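Local coordinates for Poly(A) ribonuclease pop2 (Schizosaccharomyces pombe, PDB 2P51), which removes poly(A) tails from mRNA as a metal-dependent 3'-exoribonuclease of the CCR4-NOT complex, releasing 5'-AMP, at residues M35-I38 / M39-E43; E149-G153 / S154-L158; K207-K211 / S212-N216; Q221-A224 / D225-I229. One frame throughout, in Å; residues are numbered along the deposited sequence.

Interaction 1. Residues M35-I38 / M39-E43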
loop_
_atom_site.group_PDB
_atom_site.type_symbol
_atom_site.label_atom_id
_atom_site.label_comp_id
_atom_site.label_asym_id
_atom_site.label_seq_id
_atom_site.Cartn_x
_atom_site.Cartn_y
_atom_site.Cartn_z
ATOM N N MET A 35 -0.537 -1.163 16.606
ATOM C CA MET A 35 0.882 -1.007 16.234
ATOM C C MET A 35 1.765 -1.823 17.167
ATOM O O MET A 35 2.768 -2.389 16.707
ATOM C CB MET A 35 1.294 0.476 16.248
ATOM C CG MET A 35 0.647 1.279 15.112
ATOM S SD MET A 35 1.098 0.634 13.462
ATOM C CE MET A 35 2.841 0.718 13.609
ATOM N N ASN A 36 1.401 -1.906 18.437
ATOM C CA ASN A 36 2.207 -2.694 19.387
ATOM C C ASN A 36 2.182 -4.159 18.946
ATOM O O ASN A 36 3.228 -4.829 18.995
ATOM C CB ASN A 36 1.734 -2.586 20.844
ATOM C CG ASN A 36 2.025 -1.277 21.502
ATOM O OD1 ASN A 36 1.459 -0.918 22.577
ATOM N ND2 ASN A 36 2.927 -0.541 20.895
ATOM N N LEU A 37 1.022 -4.642 18.528
ATOM C CA LEU A 37 0.932 -6.051 18.084
ATOM C C LEU A 37 1.804 -6.280 16.855
ATOM O O LEU A 37 2.569 -7.240 16.791
ATOM C CB LEU A 37 -0.510 -6.418 17.810
ATOM C CG LEU A 37 -0.804 -7.872 17.404
ATOM C CD1 LEU A 37 -0.246 -8.899 18.382
ATOM C CD2 LEU A 37 -2.304 -8.040 17.237
ATOM N N ILE A 38 1.668 -5.387 15.864
ATOM C CA ILE A 38 2.535 -5.451 14.674
ATOM C C ILE A 38 3.995 -5.411 15.074
ATOM O O ILE A 38 4.771 -6.229 14.559
ATOM C CB ILE A 38 2.191 -4.334 13.688
ATOM C CG1 ILE A 38 0.797 -4.584 13.085
ATOM C CG2 ILE A 38 3.263 -4.185 12.587
ATOM C CD1 ILE A 38 0.219 -3.385 12.338
ATOM N N MET A 39 4.419 -4.494 15.947
ATOM C CA MET A 39 5.829 -4.434 16.348
ATOM C C MET A 39 6.317 -5.730 16.972
ATOM O O MET A 39 7.483 -6.103 16.782
ATOM C CB MET A 39 6.030 -3.265 17.337
ATOM C CG MET A 39 5.975 -1.958 16.562
ATOM S SD MET A 39 6.060 -0.590 17.717
ATOM C CE MET A 39 7.690 -0.740 18.388
ATOM N N SER A 40 5.436 -6.400 17.709
ATOM C CA SER A 40 5.826 -7.642 18.347
ATOM C C SER A 40 5.980 -8.801 17.370
ATOM O O SER A 40 6.590 -9.814 17.777
ATOM C CB SER A 40 4.756 -7.986 19.396
ATOM O OG SER A 40 3.612 -8.620 18.845
ATOM N N LEU A 41 5.432 -8.672 16.155
ATOM C CA LEU A 41 5.437 -9.761 15.174
ATOM C C LEU A 41 6.442 -9.560 14.062
ATOM O O LEU A 41 6.816 -10.520 13.392
ATOM C CB LEU A 41 4.030 -9.890 14.535
ATOM C CG LEU A 41 2.969 -10.507 15.476
ATOM C CD1 LEU A 41 1.542 -10.289 15.050
ATOM C CD2 LEU A 41 3.265 -12.008 15.592
ATOM N N ILE A 42 6.885 -8.321 13.801
ATOM C CA ILE A 42 7.600 -8.035 12.537
ATOM C C ILE A 42 8.908 -8.801 12.425
ATOM O O ILE A 42 9.311 -9.141 11.305
ATOM C CB ILE A 42 7.836 -6.510 12.359
ATOM C CG1 ILE A 42 8.399 -6.180 10.965
ATOM C CG2 ILE A 42 8.731 -5.966 13.461
ATOM C CD1 ILE A 42 7.396 -6.465 9.872
ATOM N N GLU A 43 9.559 -9.083 13.572
ATOM C CA GLU A 43 10.850 -9.780 13.377
ATOM C C GLU A 43 10.631 -11.186 12.836
ATOM O O GLU A 43 11.436 -11.683 12.030
ATOM C CB GLU A 43 11.638 -9.809 14.686
ATOM C CG GLU A 43 12.926 -10.613 14.590
ATOM C CD GLU A 43 13.810 -10.422 15.801
ATOM O OE1 GLU A 43 13.334 -9.800 16.782
ATOM O OE2 GLU A 43 14.975 -10.879 15.769
#

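Interaction 2. Residues E149-G153 / S154-L158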
loop_
_atom_site.group_PDB
_atom_site.type_symbol
_atom_site.label_atom_id
_atom_site.label_comp_id
_atom_site.label_asym_id
_atom_site.label_seq_id
_atom_site.Cartn_x
_atom_site.Cartn_y
_atom_site.Cartn_z
ATOM N N GLU A 149 4.158 8.646 13.137
ATOM C CA GLU A 149 5.085 8.547 14.247
ATOM C C GLU A 149 5.304 7.095 14.670
ATOM O O GLU A 149 6.442 6.670 14.896
ATOM C CB GLU A 149 4.483 9.288 15.434
ATOM C CG GLU A 149 5.350 10.416 15.920
ATOM C CD GLU A 149 4.591 11.236 16.939
ATOM O OE1 GLU A 149 3.991 10.583 17.822
ATOM O OE2 GLU A 149 4.639 12.474 16.791
ATOM N N LEU A 150 4.222 6.333 14.777
ATOM C CA LEU A 150 4.318 4.928 15.182
ATOM C C LEU A 150 4.994 4.083 14.116
ATOM O O LEU A 150 5.796 3.192 14.410
ATOM C CB LEU A 150 2.922 4.384 15.526
ATOM C CG LEU A 150 2.303 5.030 16.792
ATOM C CD1 LEU A 150 0.908 4.479 17.061
ATOM C CD2 LEU A 150 3.176 4.847 18.021
ATOM N N LEU A 151 4.649 4.334 12.845
ATOM C CA LEU A 151 5.222 3.532 11.772
ATOM C C LEU A 151 6.729 3.731 11.699
ATOM O O LEU A 151 7.488 2.783 11.568
ATOM C CB LEU A 151 4.595 3.887 10.422
ATOM C CG LEU A 151 5.133 3.054 9.240
ATOM C CD1 LEU A 151 4.797 1.572 9.428
ATOM C CD2 LEU A 151 4.604 3.580 7.908
ATOM N N ILE A 152 7.179 4.975 11.811
ATOM C CA ILE A 152 8.614 5.227 11.693
ATOM C C ILE A 152 9.365 4.506 12.784
ATOM O O ILE A 152 10.453 3.979 12.528
ATOM C CB ILE A 152 8.933 6.746 11.708
ATOM C CG1 ILE A 152 8.304 7.465 10.507
ATOM C CG2 ILE A 152 10.437 7.017 11.764
ATOM C CD1 ILE A 152 8.270 8.966 10.665
ATOM N N GLY A 153 8.805 4.448 13.984
ATOM C CA GLY A 153 9.532 3.769 15.082
ATOM C C GLY A 153 9.234 2.309 15.154
ATOM O O GLY A 153 9.696 1.670 16.087
ATOM N N SER A 154 8.507 1.699 14.239
ATOM C CA SER A 154 7.956 0.357 14.400
ATOM C C SER A 154 8.958 -0.744 14.108
ATOM O O SER A 154 8.739 -1.872 14.585
ATOM C CB SER A 154 6.735 0.145 13.467
ATOM O OG SER A 154 7.143 0.281 12.086
ATOM N N GLY A 155 9.986 -0.465 13.333
ATOM C CA GLY A 155 10.884 -1.506 12.806
ATOM C C GLY A 155 10.454 -1.888 11.389
ATOM O O GLY A 155 11.196 -2.659 10.765
ATOM N N LEU A 156 9.320 -1.403 10.856
ATOM C CA LEU A 156 8.939 -1.824 9.509
ATOM C C LEU A 156 9.674 -0.987 8.461
ATOM O O LEU A 156 9.855 -1.524 7.339
ATOM C CB LEU A 156 7.437 -1.681 9.316
ATOM C CG LEU A 156 6.545 -2.862 9.779
ATOM C CD1 LEU A 156 6.575 -3.028 11.313
ATOM C CD2 LEU A 156 5.136 -2.690 9.251
ATOM N N VAL A 157 10.011 0.282 8.784
ATOM C CA VAL A 157 10.695 1.114 7.771
ATOM C C VAL A 157 12.146 1.363 8.173
ATOM O O VAL A 157 12.477 1.113 9.341
ATOM C CB VAL A 157 9.948 2.433 7.505
ATOM C CG1 VAL A 157 8.564 2.151 6.924
ATOM C CG2 VAL A 157 9.854 3.283 8.775
ATOM N N LEU A 158 12.977 1.811 7.254
ATOM C CA LEU A 158 14.398 2.092 7.506
ATOM C C LEU A 158 15.180 0.822 7.848
ATOM O O LEU A 158 16.281 0.829 8.405
ATOM C CB LEU A 158 14.590 3.167 8.589
ATOM C CG LEU A 158 13.922 4.533 8.321
ATOM C CD1 LEU A 158 13.677 5.321 9.612
ATOM C CD2 LEU A 158 14.767 5.390 7.375
HETATM O O HOH W 1 10.697 1.486 11.449
#

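Interaction 3. Residues K207-K211 / S212-N216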
loop_
_atom_site.group_PDB
_atom_site.type_symbol
_atom_site.label_atom_id
_atom_site.label_comp_id
_atom_site.label_asym_id
_atom_site.label_seq_id
_atom_site.Cartn_x
_atom_site.Cartn_y
_atom_site.Cartn_z
ATOM N N LYS A 207 3.517 -5.396 -10.023
ATOM C CA LYS A 207 3.143 -4.965 -11.373
ATOM C C LYS A 207 4.370 -4.799 -12.263
ATOM O O LYS A 207 4.368 -5.140 -13.463
ATOM C CB LYS A 207 2.406 -3.618 -11.355
ATOM C CG LYS A 207 1.946 -3.152 -12.752
ATOM C CD LYS A 207 0.701 -3.829 -13.254
ATOM C CE LYS A 207 0.383 -3.325 -14.680
ATOM N NZ LYS A 207 -0.654 -4.225 -15.270
ATOM N N TYR A 208 5.429 -4.241 -11.676
ATOM C CA TYR A 208 6.663 -4.163 -12.431
ATOM C C TYR A 208 7.131 -5.574 -12.810
ATOM O O TYR A 208 7.529 -5.864 -13.930
ATOM C CB TYR A 208 7.760 -3.450 -11.605
ATOM C CG TYR A 208 9.119 -3.512 -12.288
ATOM C CD1 TYR A 208 9.414 -2.589 -13.301
ATOM C CD2 TYR A 208 10.107 -4.460 -11.949
ATOM C CE1 TYR A 208 10.647 -2.641 -13.925
ATOM C CE2 TYR A 208 11.334 -4.504 -12.588
ATOM C CZ TYR A 208 11.593 -3.579 -13.582
ATOM O OH TYR A 208 12.794 -3.582 -14.238
ATOM N N ILE A 209 7.128 -6.490 -11.834
ATOM C CA ILE A 209 7.592 -7.853 -12.101
ATOM C C ILE A 209 6.716 -8.517 -13.165
ATOM O O ILE A 209 7.257 -9.063 -14.155
ATOM C CB ILE A 209 7.615 -8.684 -10.802
ATOM C CG1 ILE A 209 8.532 -8.109 -9.740
ATOM C CG2 ILE A 209 7.990 -10.131 -11.169
ATOM C CD1 ILE A 209 8.485 -8.801 -8.383
ATOM N N MET A 210 5.385 -8.459 -12.994
ATOM C CA MET A 210 4.515 -9.206 -13.898
ATOM C C MET A 210 4.478 -8.536 -15.261
ATOM O O MET A 210 4.639 -9.261 -16.261
ATOM C CB MET A 210 3.088 -9.383 -13.356
ATOM C CG MET A 210 3.090 -10.276 -12.109
ATOM S SD MET A 210 3.445 -11.985 -12.606
ATOM C CE MET A 210 1.801 -12.469 -13.171
ATOM N N LYS A 211 4.247 -7.246 -15.354
ATOM C CA LYS A 211 4.105 -6.644 -16.691
ATOM C C LYS A 211 5.457 -6.303 -17.285
ATOM O O LYS A 211 5.730 -6.741 -18.403
ATOM C CB LYS A 211 3.250 -5.382 -16.652
ATOM C CG LYS A 211 3.119 -4.802 -18.088
ATOM C CD LYS A 211 2.206 -3.664 -18.230
ATOM C CE LYS A 211 2.123 -3.151 -19.672
ATOM N NZ LYS A 211 1.925 -4.230 -20.665
ATOM N N SER A 212 6.291 -5.532 -16.605
ATOM C CA SER A 212 7.518 -5.042 -17.246
ATOM C C SER A 212 8.542 -6.143 -17.518
ATOM O O SER A 212 9.244 -6.090 -18.538
ATOM C CB SER A 212 8.154 -3.924 -16.402
ATOM O OG SER A 212 7.220 -2.848 -16.293
ATOM N N VAL A 213 8.629 -7.145 -16.612
ATOM C CA VAL A 213 9.573 -8.204 -16.853
ATOM C C VAL A 213 8.921 -9.416 -17.463
ATOM O O VAL A 213 9.409 -9.974 -18.466
ATOM C CB VAL A 213 10.259 -8.574 -15.537
ATOM C CG1 VAL A 213 11.268 -9.708 -15.836
ATOM C CG2 VAL A 213 10.916 -7.355 -14.929
ATOM N N LEU A 214 7.807 -9.883 -16.902
ATOM C CA LEU A 214 7.232 -11.160 -17.364
ATOM C C LEU A 214 6.179 -10.988 -18.467
ATOM O O LEU A 214 5.639 -11.999 -18.940
ATOM C CB LEU A 214 6.644 -11.916 -16.170
ATOM C CG LEU A 214 7.638 -12.165 -15.012
ATOM C CD1 LEU A 214 6.974 -12.931 -13.888
ATOM C CD2 LEU A 214 8.874 -12.936 -15.499
ATOM N N ASN A 215 5.887 -9.763 -18.906
ATOM C CA ASN A 215 4.967 -9.495 -20.017
ATOM C C ASN A 215 3.566 -10.028 -19.772
ATOM O O ASN A 215 2.818 -10.403 -20.697
ATOM C CB ASN A 215 5.589 -10.013 -21.321
ATOM C CG ASN A 215 4.967 -9.315 -22.510
ATOM O OD1 ASN A 215 4.802 -9.891 -23.600
ATOM N ND2 ASN A 215 4.604 -8.043 -22.340
ATOM N N ASN A 216 3.141 -9.997 -18.499
ATOM C CA ASN A 216 1.771 -10.315 -18.088
ATOM C C ASN A 216 1.132 -8.999 -17.609
ATOM O O ASN A 216 1.618 -8.451 -16.607
ATOM C CB ASN A 216 1.825 -11.424 -17.023
ATOM C CG ASN A 216 0.439 -11.846 -16.540
ATOM O OD1 ASN A 216 -0.496 -11.042 -16.530
ATOM N ND2 ASN A 216 0.231 -13.096 -16.130
HETATM O O HOH W 2 0.397 -6.816 -14.776
HETATM O O HOH W 3 6.096 -6.044 -20.933
#

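Interaction 4. Residues Q221-A224 / D225-I229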
loop_
_atom_site.group_PDB
_atom_site.type_symbol
_atom_site.label_atom_id
_atom_site.label_comp_id
_atom_site.label_asym_id
_atom_site.label_seq_id
_atom_site.Cartn_x
_atom_site.Cartn_y
_atom_site.Cartn_z
ATOM N N GLN A 221 -6.477 -8.478 -9.233
ATOM C CA GLN A 221 -7.509 -9.513 -9.078
ATOM C C GLN A 221 -7.481 -10.535 -10.210
ATOM O O GLN A 221 -7.722 -11.729 -9.978
ATOM C CB GLN A 221 -8.868 -8.824 -8.955
ATOM C CG GLN A 221 -9.989 -9.833 -8.728
ATOM C CD GLN A 221 -9.878 -10.520 -7.385
ATOM O OE1 GLN A 221 -9.735 -9.806 -6.379
ATOM N NE2 GLN A 221 -9.900 -11.840 -7.333
ATOM N N ASP A 222 -7.208 -10.064 -11.453
ATOM C CA ASP A 222 -7.155 -10.997 -12.556
ATOM C C ASP A 222 -5.986 -11.965 -12.376
ATOM O O ASP A 222 -6.122 -13.142 -12.723
ATOM C CB ASP A 222 -6.990 -10.269 -13.895
ATOM C CG ASP A 222 -8.210 -9.462 -14.258
ATOM O OD1 ASP A 222 -9.331 -9.820 -13.856
ATOM O OD2 ASP A 222 -8.091 -8.445 -14.960
ATOM N N ILE A 223 -4.824 -11.545 -11.854
ATOM C CA ILE A 223 -3.767 -12.490 -11.575
ATOM C C ILE A 223 -4.189 -13.497 -10.520
ATOM O O ILE A 223 -3.960 -14.713 -10.687
ATOM C CB ILE A 223 -2.518 -11.766 -11.068
ATOM C CG1 ILE A 223 -1.880 -10.907 -12.147
ATOM C CG2 ILE A 223 -1.509 -12.791 -10.546
ATOM C CD1 ILE A 223 -0.933 -9.852 -11.605
ATOM N N ALA A 224 -4.782 -13.010 -9.438
ATOM C CA ALA A 224 -5.236 -13.953 -8.440
ATOM C C ALA A 224 -6.218 -14.925 -9.065
ATOM O O ALA A 224 -6.091 -16.108 -8.765
ATOM C CB ALA A 224 -5.951 -13.267 -7.287
ATOM N N ASP A 225 -7.149 -14.465 -9.903
ATOM C CA ASP A 225 -8.084 -15.482 -10.397
ATOM C C ASP A 225 -7.354 -16.525 -11.228
ATOM O O ASP A 225 -7.575 -17.748 -11.189
ATOM C CB ASP A 225 -9.198 -14.811 -11.175
ATOM C CG ASP A 225 -10.062 -13.879 -10.349
ATOM O OD1 ASP A 225 -10.058 -14.080 -9.122
ATOM O OD2 ASP A 225 -10.756 -12.970 -10.854
ATOM N N ASP A 226 -6.428 -16.035 -12.039
ATOM C CA ASP A 226 -5.635 -16.878 -12.935
ATOM C C ASP A 226 -4.859 -17.941 -12.174
ATOM O O ASP A 226 -4.806 -19.106 -12.531
ATOM C CB ASP A 226 -4.641 -16.019 -13.716
ATOM C CG ASP A 226 -4.349 -16.517 -15.094
ATOM O OD1 ASP A 226 -5.142 -17.287 -15.694
ATOM O OD2 ASP A 226 -3.284 -16.121 -15.608
ATOM N N LEU A 227 -4.257 -17.480 -11.081
ATOM C CA LEU A 227 -3.489 -18.397 -10.265
ATOM C C LEU A 227 -4.337 -19.144 -9.249
ATOM O O LEU A 227 -3.749 -19.837 -8.401
ATOM C CB LEU A 227 -2.363 -17.610 -9.558
ATOM C CG LEU A 227 -1.373 -16.909 -10.494
ATOM C CD1 LEU A 227 -0.423 -16.029 -9.661
ATOM C CD2 LEU A 227 -0.598 -17.904 -11.344
ATOM N N GLN A 228 -5.651 -19.027 -9.317
ATOM C CA GLN A 228 -6.526 -19.680 -8.341
ATOM C C GLN A 228 -6.155 -19.328 -6.907
ATOM O O GLN A 228 -6.190 -20.194 -6.029
ATOM C CB GLN A 228 -6.480 -21.207 -8.458
ATOM C CG GLN A 228 -6.398 -21.672 -9.906
ATOM C CD GLN A 228 -6.674 -23.164 -9.948
ATOM O OE1 GLN A 228 -5.914 -23.972 -9.409
ATOM N NE2 GLN A 228 -7.790 -23.500 -10.582
ATOM N N ILE A 229 -5.817 -18.073 -6.662
ATOM C CA ILE A 229 -5.624 -17.614 -5.288
ATOM C C ILE A 229 -6.886 -16.942 -4.767
ATOM O O ILE A 229 -7.439 -16.032 -5.371
ATOM C CB ILE A 229 -4.440 -16.647 -5.223
ATOM C CG1 ILE A 229 -3.112 -17.354 -5.575
ATOM C CG2 ILE A 229 -4.424 -15.924 -3.882
ATOM C CD1 ILE A 229 -2.026 -16.384 -5.993
HETATM O O HOH W 4 -10.495 -12.105 -13.089
#

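Interaction 1. Residues M35-I38 / M39-E43
Met35 hands its carbonyl to Met39 in the last turns of an amphipathic alpha helix, residues 31-41 of the DEDD nuclease fold, and the contact shows how such a helix changes its bonding as it runs out. The bond from Met39 N to Met35 O is a regular i to i+4 link of 2.8 Å, and the CG of Met39 also rests on that oxygen. Asn36 repeats the pattern, its O taking the N-H of Ser40. With Leu37 a side chain enters: Ser40 OG turns back along the helix and donates to Leu37 O at 2.7 Å; a chi1 of 82° places the hydroxyl between its own N and carbonyl carbon, within reach of that oxygen. Leu37 and Leu41 lie side by side, their CD1 methyls 4.0 Å apart. Ile38 is buried, packing against Trp106 and Phe108 of strand 105-109 and against Leu156. Its carbonyl is where the turns tighten, since the i+3 residue now supplies the main donor: Leu41 N lies 3.0 Å from Ile38 O, above the carbonyl plane, while Ile42 N adds a weak bond to the same oxygen.

Interaction 2. Residues E149-G153 / S154-L158
Ser154 folds back onto Leu151 at the point where helix 144-152 gives way to a loop, and its short side chain does two jobs there. Starting from the backbone, Ser154 N donates to Leu151 O at 3.1 Å, from above the carbonyl plane. The CB of Ser154 lies over the last turn, 3.3 Å from both Leu150 O and Leu151 O. At the tip, OG donates to Leu151 O across 2.6 Å, this time tilted only slightly from the carbonyl plane, so one oxygen of the helix end is gripped by both the amide and the hydroxyl of a single residue. With chi1 at 61° the hydroxyl is tucked in over its own backbone, turned to the helix end. The same OG accepts Leu156 N at 3.0 Å, an almost straight bond that makes an ST turn and ties the loop to the serine.

Around this polar knot the aliphatic groups close in. Leu151 reaches with CD1 to the serine OG and to the CB of Leu156, the two leucine side chains crossing at about a right angle. Val157 sets CG2 against the CA of Ile152, at 3.7 Å. A water bridges the loop: it accepts from Gly155 N and lies 2.7 Å from Ile152 O and 2.8 Å from Val157 O. The turn sits among several elements: Leu151 and Ile152 rest on Met180 of helix 170-181, Leu150 on helix 31-41, and Leu158 on helix 189-199, while Leu156 O takes the indole N-H of Trp164 in strand 163-166.

Interaction 3. Residues K207-K211 / S212-N216
Tyr208 lays its ring along the next turn of the helix, with CD1 3.6 Å from the CB of Ser212 and CE2 3.7 Å from the CG2 of Val213, both approaching the ring obliquely. A chi1 of 172° swings the ring toward its own carbonyl side and so alongside those two residues. The backbone beneath it widens into a pi-type turn, in which Val213 N bonds to Tyr208 O and Leu214 N to Ile209 O, each donor five residues on. Leu214 is packed beside Ile209, CD1 to CG2, and its CD1 also lies 3.9 Å from the SD of Met210. The exit is sealed by Asn216 N, which donates to Met210 O at 2.8 Å after Asn215 has turned the chain with positive phi. Met210 then runs alongside Asn216, its CE 3.4 Å from ND2, while OD1 of Asn216 takes the N-H of Lys218. A water joins Lys207 NZ to Asn216 O, spanning both ends of the turn. Lys207 also makes a cation-pi contact with Tyr270. Helix 206-213 follows directly on strand 203-205, an outermost strand of the sheet, and its apolar side leans on helix 238-257 through Ile209 on Phe257, Met210 on Ile252 and Leu214 on Tyr256.

Interaction 4. Residues Q221-A224 / D225-I229
A Schellman motif ends helix 220-226, and the side chains of the final turn are arranged around it. Gln221 and Asp225, one turn apart, are joined twice. Asp225 N donates to Gln221 O in the helix backbone, and Gln221 NE2 returns a bond of 2.9 Å to Asp225 OD1. The carboxylate oxygen lies in the plane of the glutamine amide, yet the donor meets OD1 from above the carboxylate plane, the two flat groups being turned 43° against each other. The bend at chi2 (67°) turns the amide along the helix toward Asp225, and its other end is fixed too, OE1 receiving NE of Arg231. Both ends of the amide are therefore engaged, which sets its rotation.

Asp222 and Asp225 could feel each other's charge, OD1 of the first being 4.6 Å from OD2 of the second. A water lies between these oxygens and donates to Asp222 OD1, which may ease any repulsion; its approach to Asp225 OD2 is implausibly short, so that bond is doubtful. On the buried side Ile223 and Leu227 run side by side, CG2 to CD1 at a close 3.5 Å, and Ile223 also touches Ile248 of helix 238-257. At the end of the helix Gln228 takes positive phi, its N bonding to Asp225 O, and Ile229 N reaches back 2.9 Å to Ala224 O. The CB atoms of Ala224 and Ile229 then sit 4.2 Å apart. This apolar pairing across the paired 6→1 and 5→2 backbone bonds, with a C-prime residue in the left-handed helical conformation, is the signature of a Schellman C-cap.

How the interactions relate
From the N terminus the four contacts come strictly in series, each closing a short local turn at or near the end of its helix, with none enclosing or crossing another. Interactions 1 and 2, distant in sequence, touch in space: Met39 packs on Ser154, Ile42 on Leu156 and Met35 on Leu150, joining helix 31-41 and the residue after it to helix 144-152 and the loop that follows. Interactions 3 and 4 belong to successive helices, 206-213 and 220-226, which meet through Met210 and Ile223 and both rest on helix 238-257. Interaction 2 lies across the chain's centre from this second pair, with about 17 Å between the nearest atoms of interactions 2 and 3.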